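Local coordinates for exodeoxyribonuclease (Neisseria meningitidis, PDB 2JC5), which probably acts in DNA repair as a metal-dependent nuclease that cuts the phosphodiester backbone at abasic sites, at residues Val122-Leu127 and Gly170-Glu175; Arg142-Cys147 and Met224-Leu229; Thr203-Arg208 and Asp241-Asp246. One frame throughout, in Å; residues are numbered along the deposited sequence. Where two conformers were deposited one is given.

Contact 1: residues Val122-Leu127 and Gly170-Glu175. With BCN (bicine), chain C.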
loop_
_atom_site.group_PDB
_atom_site.type_symbol
_atom_site.label_atom_id
_atom_site.label_comp_id
_atom_site.label_asym_id
_atom_site.label_seq_id
_atom_site.Cartn_x
_atom_site.Cartn_y
_atom_site.Cartn_z
ATOM N N VAL A 122 -1.382 8.741 17.044
ATOM C CA VAL A 122 -0.539 9.034 15.864
ATOM C C VAL A 122 -1.293 8.681 14.579
ATOM O O VAL A 122 -1.272 9.439 13.616
ATOM C CB VAL A 122 0.829 8.282 15.895
ATOM C CG1 VAL A 122 1.563 8.387 14.556
ATOM C CG2 VAL A 122 1.684 8.809 17.046
ATOM N N LYS A 123 -1.962 7.523 14.572
ATOM C CA LYS A 123 -2.693 7.090 13.410
ATOM C C LYS A 123 -3.770 8.105 13.064
ATOM O O LYS A 123 -3.883 8.517 11.917
ATOM C CB LYS A 123 -3.274 5.693 13.637
ATOM C CG LYS A 123 -4.049 5.106 12.473
ATOM C CD LYS A 123 -4.496 3.695 12.810
ATOM C CE LYS A 123 -5.090 2.982 11.635
ATOM N NZ LYS A 123 -5.708 1.653 11.987
ATOM N N TYR A 124 -4.548 8.539 14.057
ATOM C CA TYR A 124 -5.570 9.551 13.783
ATOM C C TYR A 124 -4.974 10.875 13.321
ATOM O O TYR A 124 -5.524 11.498 12.430
ATOM C CB TYR A 124 -6.478 9.789 14.987
ATOM C CG TYR A 124 -7.544 8.732 15.203
ATOM C CD1 TYR A 124 -8.341 8.298 14.147
ATOM C CD2 TYR A 124 -7.800 8.220 16.472
ATOM C CE1 TYR A 124 -9.350 7.370 14.338
ATOM C CE2 TYR A 124 -8.820 7.290 16.678
ATOM C CZ TYR A 124 -9.577 6.863 15.595
ATOM O OH TYR A 124 -10.582 5.941 15.780
ATOM N N ARG A 125 -3.863 11.314 13.909
ATOM C CA ARG A 125 -3.207 12.519 13.414
ATOM C C ARG A 125 -2.709 12.344 11.966
ATOM O O ARG A 125 -2.775 13.266 11.157
ATOM C CB ARG A 125 -2.088 12.945 14.369
ATOM C CG ARG A 125 -2.635 13.447 15.697
ATOM C CD ARG A 125 -1.609 14.203 16.500
ATOM N NE ARG A 125 -0.559 13.326 17.017
ATOM C CZ ARG A 125 0.659 13.180 16.497
ATOM N NH1 ARG A 125 1.031 13.852 15.412
ATOM N NH2 ARG A 125 1.525 12.355 17.076
ATOM N N PHE A 126 -2.230 11.151 11.617
ATOM C CA PHE A 126 -1.845 10.884 10.234
ATOM C C PHE A 126 -3.033 10.988 9.271
ATOM O O PHE A 126 -2.951 11.604 8.205
ATOM C CB PHE A 126 -1.227 9.502 10.147
ATOM C CG PHE A 126 -0.597 9.202 8.820
ATOM C CD1 PHE A 126 -1.362 8.856 7.713
ATOM C CD2 PHE A 126 0.770 9.276 8.683
ATOM C CE1 PHE A 126 -0.764 8.602 6.489
ATOM C CE2 PHE A 126 1.386 9.001 7.474
ATOM C CZ PHE A 126 0.606 8.668 6.373
ATOM N N LEU A 127 -4.155 10.395 9.661
ATOM C CA LEU A 127 -5.353 10.498 8.854
ATOM C C LEU A 127 -5.721 11.957 8.591
ATOM O O LEU A 127 -6.094 12.320 7.485
ATOM C CB LEU A 127 -6.536 9.778 9.519
ATOM C CG LEU A 127 -6.488 8.262 9.781
ATOM C CD1 LEU A 127 -7.896 7.723 10.109
ATOM C CD2 LEU A 127 -5.836 7.499 8.637
ATOM N N GLY A 170 -8.082 -0.658 13.144
ATOM C CA GLY A 170 -8.321 -1.264 11.858
ATOM C C GLY A 170 -9.771 -1.366 11.484
ATOM O O GLY A 170 -10.078 -1.449 10.309
ATOM N N PHE A 171 -10.666 -1.351 12.473
ATOM C CA PHE A 171 -12.108 -1.428 12.191
ATOM C C PHE A 171 -12.914 -0.579 13.158
ATOM O O PHE A 171 -14.072 -0.867 13.419
ATOM C CB PHE A 171 -12.579 -2.884 12.209
ATOM C CG PHE A 171 -13.833 -3.139 11.402
ATOM C CD1 PHE A 171 -13.892 -2.816 10.069
ATOM C CD2 PHE A 171 -14.954 -3.721 11.984
ATOM C CE1 PHE A 171 -15.046 -3.059 9.332
ATOM C CE2 PHE A 171 -16.091 -3.957 11.265
ATOM C CZ PHE A 171 -16.155 -3.634 9.948
ATOM N N LEU A 172 -12.316 0.494 13.661
ATOM C CA LEU A 172 -13.026 1.458 14.505
ATOM C C LEU A 172 -13.962 2.311 13.651
ATOM O O LEU A 172 -13.671 2.610 12.496
ATOM C CB LEU A 172 -12.033 2.350 15.245
ATOM C CG LEU A 172 -11.063 1.653 16.171
ATOM C CD1 LEU A 172 -9.940 2.605 16.625
ATOM C CD2 LEU A 172 -11.856 1.103 17.342
ATOM N N PRO A 173 -15.108 2.713 14.218
ATOM C CA PRO A 173 -16.063 3.519 13.478
ATOM C C PRO A 173 -15.452 4.751 12.822
ATOM O O PRO A 173 -15.733 5.029 11.664
ATOM C CB PRO A 173 -17.083 3.916 14.549
ATOM C CG PRO A 173 -17.016 2.844 15.530
ATOM C CD PRO A 173 -15.604 2.347 15.554
ATOM N N GLU A 174 -14.578 5.454 13.537
ATOM C CA GLU A 174 -13.986 6.686 13.029
ATOM C C GLU A 174 -13.051 6.407 11.855
ATOM O O GLU A 174 -12.959 7.194 10.914
ATOM C CB GLU A 174 -13.222 7.428 14.140
ATOM C CG GLU A 174 -14.093 8.009 15.271
ATOM C CD GLU A 174 -14.379 7.018 16.395
ATOM O OE1 GLU A 174 -14.379 5.793 16.142
ATOM O OE2 GLU A 174 -14.606 7.462 17.544
ATOM N N GLU A 175 -12.362 5.272 11.920
ATOM C CA GLU A 175 -11.467 4.869 10.852
ATOM C C GLU A 175 -12.220 4.486 9.586
ATOM O O GLU A 175 -11.839 4.874 8.483
ATOM C CB GLU A 175 -10.631 3.683 11.321
ATOM C CG GLU A 175 -9.639 4.022 12.413
ATOM C CD GLU A 175 -8.917 2.802 12.922
ATOM O OE1 GLU A 175 -9.517 1.716 12.939
ATOM O OE2 GLU A 175 -7.748 2.928 13.320
HETATM N N1 BCN C . -4.107 -3.954 12.436
HETATM C C1 BCN C . -4.353 -2.531 12.105
HETATM C C2 BCN C . -3.818 -1.583 13.151
HETATM O O21 BCN C . -3.883 -0.343 12.911
HETATM O O22 BCN C . -3.336 -2.054 14.195
HETATM C C3 BCN C . -3.101 -4.586 11.571
HETATM C C4 BCN C . -1.730 -4.416 12.199
HETATM O O4 BCN C . -1.686 -4.872 13.574
HETATM C C5 BCN C . -5.392 -4.739 12.421
HETATM C C6 BCN C . -5.329 -5.895 13.411
HETATM O O6 BCN C . -4.671 -5.526 14.625
#
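Beside the bicine pocket, Lys123, one of its residues, reaches from helix 117-139 to Glu175 in the first turn of helix 173-184, a worked example of how a buried charge pair can join two helices and a ligand site at once. The lysine leaves its helix with CG anti to the backbone N (chi1 -179°) and stays extended beyond CG, crossing the Glu175 side chain at about a right angle. Its NZ forms a salt bridge of 2.8 Å with Glu175 OE2, approaching from above the carboxylate plane, 52° out of it. The same ammonium group gives a hydrogen bond of 2.9 Å to bicine O21, and it also reaches Asn151 O and Ser169 OG. Gln120 donates to Glu175 OE2 as well.

The other carboxylate oxygen faces the loop that leads into its own helix. Glu175 OE1 accepts from Gly170 N at 2.8 Å on its syn side and from Leu172 N at 3.1 Å on its anti side. These two bonds hold the carboxylate's rotation, so that the loop helps to position the partner of Lys123. Gly170 has a positive phi, 108°, a conformation that suits glycine.

The next residue, Tyr124, brings its hydroxyl end against the start of the second helix. Its OH lies 3.4 Å from Glu174 CB and 3.5 Å from Leu172 CD1, while Tyr124 CE1 touches Glu175 CG at 3.9 Å. The ring meets all three residues obliquely.

Because Leu172 is the N-cap and Glu175 the third residue of the helix, the bond from Leu172 N to the glutamate is one half of a capping box; the leucine side chain cannot supply the reciprocal bond. Here it stands beside a ligand pocket, which Glu175 reaches through Lys123.

Contact 2: residues Arg142-Cys147 and Met224-Leu229; sequences RDIVVC and MVTPEL
Val145 pairs with Val225, and Val146 with Met224, where strand 143-147 runs antiparallel to the end of strand 217-225 in one sheet of the DNase I-like α/β sandwich. The backbone bonds come first. Val146 and Met224 form the hydrogen-bonded pair, with Val146 N to Met224 O at 2.8 Å and Met224 N to Val146 O at 3.0 Å; Val145 and Val225 form the non-hydrogen-bonded pair. Thr226 N continues the pattern to Ile144 O.

Past that point a side chain replaces the backbone as acceptor. Thr226 OG1, set between its own backbone N and carbonyl carbon (chi1 47°), takes the N-H of Ile144 at 2.9 Å in a nearly straight bond (172°). The strand pairing thus carries on while the chain turns into helix 227-230, for which Thr226 is the N-cap residue.

Apolar contacts gather on the face bearing Val145 and Val225, whose side chains lie side by side and point the same way. Leu229 crosses Val145 at about a right angle, its CD2 pressed to 3.4 Å from Val145 CG2, tighter than usual. Tyr254 and Ile4, from the other sheet, pack on this face.

Water completes the set. Asp143, whose OD2 is bonded to Tyr256 OH, uses OD1 to accept from a water at 2.6 Å; that water receives the N-H of Leu229 at 2.8 Å and sits 2.7 Å from Thr226 OG1.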
loop_
_atom_site.group_PDB
_atom_site.type_symbol
_atom_site.label_atom_id
_atom_site.label_comp_id
_atom_site.label_asym_id
_atom_site.label_seq_id
_atom_site.Cartn_x
_atom_site.Cartn_y
_atom_site.Cartn_z
ATOM N N ARG A 142 -4.361 14.776 -12.587
ATOM C CA ARG A 142 -3.418 13.787 -13.102
ATOM C C ARG A 142 -3.933 12.382 -12.781
ATOM O O ARG A 142 -4.912 12.204 -12.042
ATOM C CB ARG A 142 -2.065 13.952 -12.393
ATOM C CG ARG A 142 -1.323 15.225 -12.700
ATOM C CD ARG A 142 -0.117 15.358 -11.784
ATOM N NE ARG A 142 0.722 14.182 -11.854
ATOM C CZ ARG A 142 1.743 14.021 -12.671
ATOM N NH1 ARG A 142 2.112 14.988 -13.502
ATOM N NH2 ARG A 142 2.390 12.884 -12.659
ATOM N N ASP A 143 -3.246 11.383 -13.315
ATOM C CA ASP A 143 -3.591 9.993 -13.057
ATOM C C ASP A 143 -2.774 9.511 -11.881
ATOM O O ASP A 143 -1.564 9.487 -11.955
ATOM C CB ASP A 143 -3.289 9.179 -14.286
ATOM C CG ASP A 143 -4.027 9.676 -15.495
ATOM O OD1 ASP A 143 -5.261 9.884 -15.412
ATOM O OD2 ASP A 143 -3.362 9.887 -16.543
ATOM N N ILE A 144 -3.429 9.116 -10.797
ATOM C CA ILE A 144 -2.704 8.764 -9.572
ATOM C C ILE A 144 -3.201 7.461 -8.981
ATOM O O ILE A 144 -4.417 7.227 -8.895
ATOM C CB ILE A 144 -2.808 9.874 -8.502
ATOM C CG1 ILE A 144 -2.400 11.226 -9.086
ATOM C CG2 ILE A 144 -1.920 9.523 -7.282
ATOM C CD1 ILE A 144 -2.511 12.374 -8.131
ATOM N N VAL A 145 -2.253 6.608 -8.593
ATOM C CA VAL A 145 -2.539 5.406 -7.822
ATOM C C VAL A 145 -1.827 5.540 -6.485
ATOM O O VAL A 145 -0.602 5.635 -6.459
ATOM C CB VAL A 145 -2.072 4.128 -8.534
ATOM C CG1 VAL A 145 -2.469 2.869 -7.722
ATOM C CG2 VAL A 145 -2.676 4.063 -9.942
ATOM N N VAL A 146 -2.601 5.524 -5.390
ATOM C CA VAL A 146 -2.032 5.493 -4.044
ATOM C C VAL A 146 -2.104 4.047 -3.555
ATOM O O VAL A 146 -3.185 3.559 -3.192
ATOM C CB VAL A 146 -2.761 6.454 -3.074
ATOM C CG1 VAL A 146 -2.050 6.485 -1.721
ATOM C CG2 VAL A 146 -2.827 7.870 -3.665
ATOM N N CYS A 147 -0.963 3.364 -3.617
ATOM C CA CYS A 147 -0.820 1.994 -3.182
ATOM C C CYS A 147 -0.399 1.949 -1.738
ATOM O O CYS A 147 0.465 2.714 -1.319
ATOM C CB CYS A 147 0.293 1.292 -3.940
ATOM S SG CYS A 147 -0.008 0.949 -5.629
ATOM N N MET A 224 -5.876 3.006 -4.289
ATOM C CA MET A 224 -6.854 4.085 -4.431
ATOM C C MET A 224 -6.509 4.875 -5.685
ATOM O O MET A 224 -5.371 5.301 -5.834
ATOM C CB MET A 224 -6.842 5.028 -3.228
ATOM C CG MET A 224 -7.316 4.391 -1.931
ATOM S SD MET A 224 -9.102 4.073 -1.972
ATOM C CE MET A 224 -9.397 3.804 -0.223
ATOM N N VAL A 225 -7.479 5.067 -6.578
ATOM C CA VAL A 225 -7.193 5.539 -7.931
ATOM C C VAL A 225 -8.082 6.728 -8.311
ATOM O O VAL A 225 -9.252 6.803 -7.920
ATOM C CB VAL A 225 -7.373 4.361 -8.938
ATOM C CG1 VAL A 225 -6.919 4.737 -10.341
ATOM C CG2 VAL A 225 -6.592 3.125 -8.464
ATOM N N THR A 226 -7.522 7.642 -9.099
ATOM C CA THR A 226 -8.261 8.775 -9.678
ATOM C C THR A 226 -9.255 8.277 -10.736
ATOM O O THR A 226 -9.126 7.155 -11.212
ATOM C CB THR A 226 -7.272 9.777 -10.265
ATOM O OG1 THR A 226 -6.303 9.085 -11.056
ATOM C CG2 THR A 226 -6.584 10.523 -9.136
ATOM N N PRO A 227 -10.280 9.092 -11.060
ATOM C CA PRO A 227 -11.403 8.577 -11.859
ATOM C C PRO A 227 -11.099 8.044 -13.257
ATOM O O PRO A 227 -11.553 6.939 -13.590
ATOM C CB PRO A 227 -12.370 9.769 -11.922
ATOM C CG PRO A 227 -11.946 10.692 -10.887
ATOM C CD PRO A 227 -10.522 10.463 -10.581
ATOM N N GLU A 228 -10.323 8.758 -14.067
ATOM C CA GLU A 228 -10.156 8.316 -15.449
ATOM C C GLU A 228 -9.317 7.059 -15.491
ATOM O O GLU A 228 -9.611 6.122 -16.239
ATOM C CB GLU A 228 -9.589 9.432 -16.320
ATOM C CG GLU A 228 -10.632 10.542 -16.469
ATOM C CD GLU A 228 -10.127 11.824 -17.072
ATOM O OE1 GLU A 228 -9.304 12.506 -16.437
ATOM O OE2 GLU A 228 -10.598 12.181 -18.181
ATOM N N LEU A 229 -8.300 7.000 -14.644
ATOM C CA LEU A 229 -7.473 5.799 -14.587
ATOM C C LEU A 229 -8.244 4.601 -14.001
ATOM O O LEU A 229 -8.044 3.460 -14.426
ATOM C CB LEU A 229 -6.188 6.060 -13.791
ATOM C CG LEU A 229 -5.200 4.891 -13.621
ATOM C CD1 LEU A 229 -4.778 4.256 -14.926
ATOM C CD2 LEU A 229 -3.975 5.389 -12.850
HETATM O O HOH W 1 -7.137 9.382 -13.609
HETATM O O HOH W 2 -6.417 11.173 -17.252
#

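Contact 3: residues Thr203-Arg208 and Asp241-Asp246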
loop_
_atom_site.group_PDB
_atom_site.type_symbol
_atom_site.label_atom_id
_atom_site.label_comp_id
_atom_site.label_asym_id
_atom_site.label_seq_id
_atom_site.Cartn_x
_atom_site.Cartn_y
_atom_site.Cartn_z
ATOM N N THR A 203 -6.138 -9.230 2.367
ATOM C CA THR A 203 -4.732 -9.024 2.049
ATOM C C THR A 203 -3.799 -9.206 3.238
ATOM O O THR A 203 -2.591 -9.154 3.047
ATOM C CB THR A 203 -4.488 -7.607 1.469
ATOM O OG1 THR A 203 -4.831 -6.609 2.440
ATOM C CG2 THR A 203 -5.291 -7.393 0.192
ATOM N N TRP A 204 -4.345 -9.442 4.441
ATOM C CA TRP A 204 -3.532 -9.622 5.643
ATOM C C TRP A 204 -4.135 -10.647 6.581
ATOM O O TRP A 204 -5.354 -10.693 6.760
ATOM C CB TRP A 204 -3.399 -8.290 6.393
ATOM C CG TRP A 204 -2.601 -8.410 7.657
ATOM C CD1 TRP A 204 -1.249 -8.495 7.776
ATOM C CD2 TRP A 204 -3.124 -8.454 8.979
ATOM N NE1 TRP A 204 -0.894 -8.605 9.096
ATOM C CE2 TRP A 204 -2.028 -8.570 9.862
ATOM C CE3 TRP A 204 -4.413 -8.406 9.507
ATOM C CZ2 TRP A 204 -2.180 -8.655 11.241
ATOM C CZ3 TRP A 204 -4.562 -8.499 10.878
ATOM C CH2 TRP A 204 -3.443 -8.622 11.731
ATOM N N TRP A 205 -3.263 -11.459 7.183
ATOM C CA TRP A 205 -3.620 -12.412 8.231
ATOM C C TRP A 205 -2.500 -12.329 9.248
ATOM O O TRP A 205 -1.347 -12.146 8.858
ATOM C CB TRP A 205 -3.698 -13.836 7.683
ATOM C CG TRP A 205 -4.607 -13.999 6.505
ATOM C CD1 TRP A 205 -5.869 -14.547 6.508
ATOM C CD2 TRP A 205 -4.353 -13.600 5.142
ATOM N NE1 TRP A 205 -6.390 -14.523 5.237
ATOM C CE2 TRP A 205 -5.488 -13.947 4.385
ATOM C CE3 TRP A 205 -3.266 -13.004 4.490
ATOM C CZ2 TRP A 205 -5.575 -13.695 3.024
ATOM C CZ3 TRP A 205 -3.356 -12.762 3.147
ATOM C CH2 TRP A 205 -4.495 -13.115 2.422
ATOM N N SER A 206 -2.801 -12.484 10.538
ATOM C CA SER A 206 -1.788 -12.173 11.542
ATOM C C SER A 206 -0.591 -13.116 11.595
ATOM O O SER A 206 0.454 -12.742 12.126
ATOM C CB SER A 206 -2.399 -12.035 12.926
ATOM O OG SER A 206 -2.743 -13.274 13.477
ATOM N N ASN A 207 -0.722 -14.332 11.087
ATOM C CA ASN A 207 0.415 -15.234 10.985
ATOM C C ASN A 207 0.161 -16.215 9.834
ATOM O O ASN A 207 -0.941 -16.235 9.244
ATOM C CB ASN A 207 0.648 -15.931 12.342
ATOM C CG ASN A 207 -0.541 -16.768 12.770
ATOM O OD1 ASN A 207 -0.940 -17.685 12.049
ATOM N ND2 ASN A 207 -1.125 -16.453 13.939
ATOM N N ARG A 208 1.165 -17.008 9.489
ATOM C CA ARG A 208 1.041 -17.979 8.398
ATOM C C ARG A 208 0.583 -19.342 8.912
ATOM O O ARG A 208 0.540 -20.325 8.145
ATOM C CB ARG A 208 2.375 -18.100 7.628
ATOM C CG ARG A 208 3.496 -18.813 8.355
ATOM C CD ARG A 208 4.780 -18.790 7.528
ATOM N NE ARG A 208 5.465 -17.492 7.596
ATOM C CZ ARG A 208 6.657 -17.270 8.157
ATOM N NH1 ARG A 208 7.346 -18.246 8.733
ATOM N NH2 ARG A 208 7.169 -16.044 8.158
ATOM N N ASP A 241 -0.171 -17.642 -4.413
ATOM C CA ASP A 241 0.448 -18.914 -4.820
ATOM C C ASP A 241 1.733 -19.166 -4.043
ATOM O O ASP A 241 2.140 -20.306 -3.883
ATOM C CB ASP A 241 0.752 -18.948 -6.323
ATOM C CG ASP A 241 -0.494 -18.914 -7.189
ATOM O OD1 ASP A 241 -1.604 -19.134 -6.672
ATOM O OD2 ASP A 241 -0.363 -18.668 -8.409
ATOM N N GLU A 242 2.367 -18.093 -3.576
ATOM C CA GLU A 242 3.506 -18.146 -2.674
ATOM C C GLU A 242 3.226 -17.173 -1.548
ATOM O O GLU A 242 2.415 -16.266 -1.715
ATOM C CB GLU A 242 4.796 -17.711 -3.365
ATOM C CG GLU A 242 5.150 -18.428 -4.652
ATOM C CD GLU A 242 6.197 -17.639 -5.409
ATOM O OE1 GLU A 242 7.381 -17.743 -5.043
ATOM O OE2 GLU A 242 5.828 -16.859 -6.322
ATOM N N LYS A 243 3.919 -17.356 -0.430
ATOM C CA LYS A 243 3.753 -16.535 0.764
ATOM C C LYS A 243 5.077 -15.875 1.110
ATOM O O LYS A 243 6.068 -16.572 1.396
ATOM C CB LYS A 243 3.270 -17.409 1.919
ATOM C CG LYS A 243 2.931 -16.656 3.193
ATOM C CD LYS A 243 1.660 -15.877 3.031
ATOM C CE LYS A 243 0.992 -15.527 4.371
ATOM N NZ LYS A 243 0.234 -14.282 4.170
ATOM N N PHE A 244 5.091 -14.536 1.073
ATOM C CA PHE A 244 6.303 -13.736 1.263
ATOM C C PHE A 244 6.303 -12.919 2.531
ATOM O O PHE A 244 7.323 -12.322 2.881
ATOM C CB PHE A 244 6.437 -12.710 0.130
ATOM C CG PHE A 244 6.311 -13.287 -1.245
ATOM C CD1 PHE A 244 7.173 -14.268 -1.677
ATOM C CD2 PHE A 244 5.365 -12.814 -2.133
ATOM C CE1 PHE A 244 7.078 -14.775 -2.968
ATOM C CE2 PHE A 244 5.264 -13.337 -3.408
ATOM C CZ PHE A 244 6.133 -14.322 -3.823
ATOM N N SER A 245 5.158 -12.873 3.202
ATOM C CA SER A 245 4.878 -11.850 4.169
ATOM C C SER A 245 3.576 -12.236 4.863
ATOM O O SER A 245 2.887 -13.155 4.397
ATOM C CB SER A 245 4.689 -10.509 3.437
ATOM O OG SER A 245 4.158 -9.504 4.261
ATOM N N ASP A 246 3.220 -11.528 5.929
ATOM C CA ASP A 246 1.875 -11.683 6.516
ATOM C C ASP A 246 0.790 -11.048 5.653
ATOM O O ASP A 246 -0.377 -11.384 5.822
ATOM C CB ASP A 246 1.780 -11.215 7.983
ATOM C CG ASP A 246 2.288 -9.827 8.219
ATOM O OD1 ASP A 246 2.923 -9.224 7.336
ATOM O OD2 ASP A 246 2.036 -9.359 9.339
HETATM O O HOH W 3 -0.275 -14.214 6.966
#
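Trp205 and Asp246 bring an extended, weakly bonded strand against an irregular loop, their CA atoms 5.8 Å apart, and one backbone bond joins the two: Trp205 N to Asp246 O at 3.2 Å, with the donor tilted 22° from the carbonyl plane. That carbonyl oxygen also lies at the edge of the Trp205 ring, near its plane.

Asp246 is held a second time through its side chain. CG sits between the backbone N and the carbonyl carbon (chi1 52°), and OD2 accepts the indole N-H of Trp204, with Trp204 NE1 to Asp246 OD2 at 3.0 Å. The acceptor is close to the indole plane, yet the indole nitrogen stands above the carboxylate plane, 71° out of it. Asp246 binds magnesium or manganese in other crystals of this protein, though no metal is bound to it here, so Trp204, a bicine-pocket residue, probably acts as a second-shell partner that helps to orient a metal ligand.

Lys243 bends at chi2 and turns its NZ back into the loop, where it makes weak bonds to Ser245 O (2.9 Å) and Asp246 O (3.4 Å). NZ also lies 3.7 Å from Trp205 CE3, oblique to the ring, and donates to a water at 2.8 Å that also lies 3.0 Å from Trp205 O. Tyr212 adds a cation-pi contact to the same lysine.

Beyond the pair, Thr203 and Trp204 both face Trp218 of strand 217-225 in a classic beta bulge, Trp205 NE1 is bonded to Asp215, and the loop 241-246 runs between strands 233-238 and 250-254 of the other sheet.

Contact 2 is the most buried, packed between the sheets, whereas contacts 1 and 3 are only partly buried: contact 1 lies by the bicine pocket, and contact 3 by both that pocket and the metal-binding residue Asp246. Contacts 2 and 3 reach the same sheet, since both strand 143-147 and strand 204-205 pair with strand 217-225, but they lie on opposite sides of the chain's centre, about 26 Å apart between centres. Contacts 1 and 2 are linked by sequence: strand 143-147 follows helix 117-139 and precedes helix 173-184. Chemistry changes with place: regular strand bonds and aliphatic packing in contact 2, a salt bridge between helices in contact 1, an indole-carboxylate bond in contact 3. Bicine touches both Lys123 and Trp204.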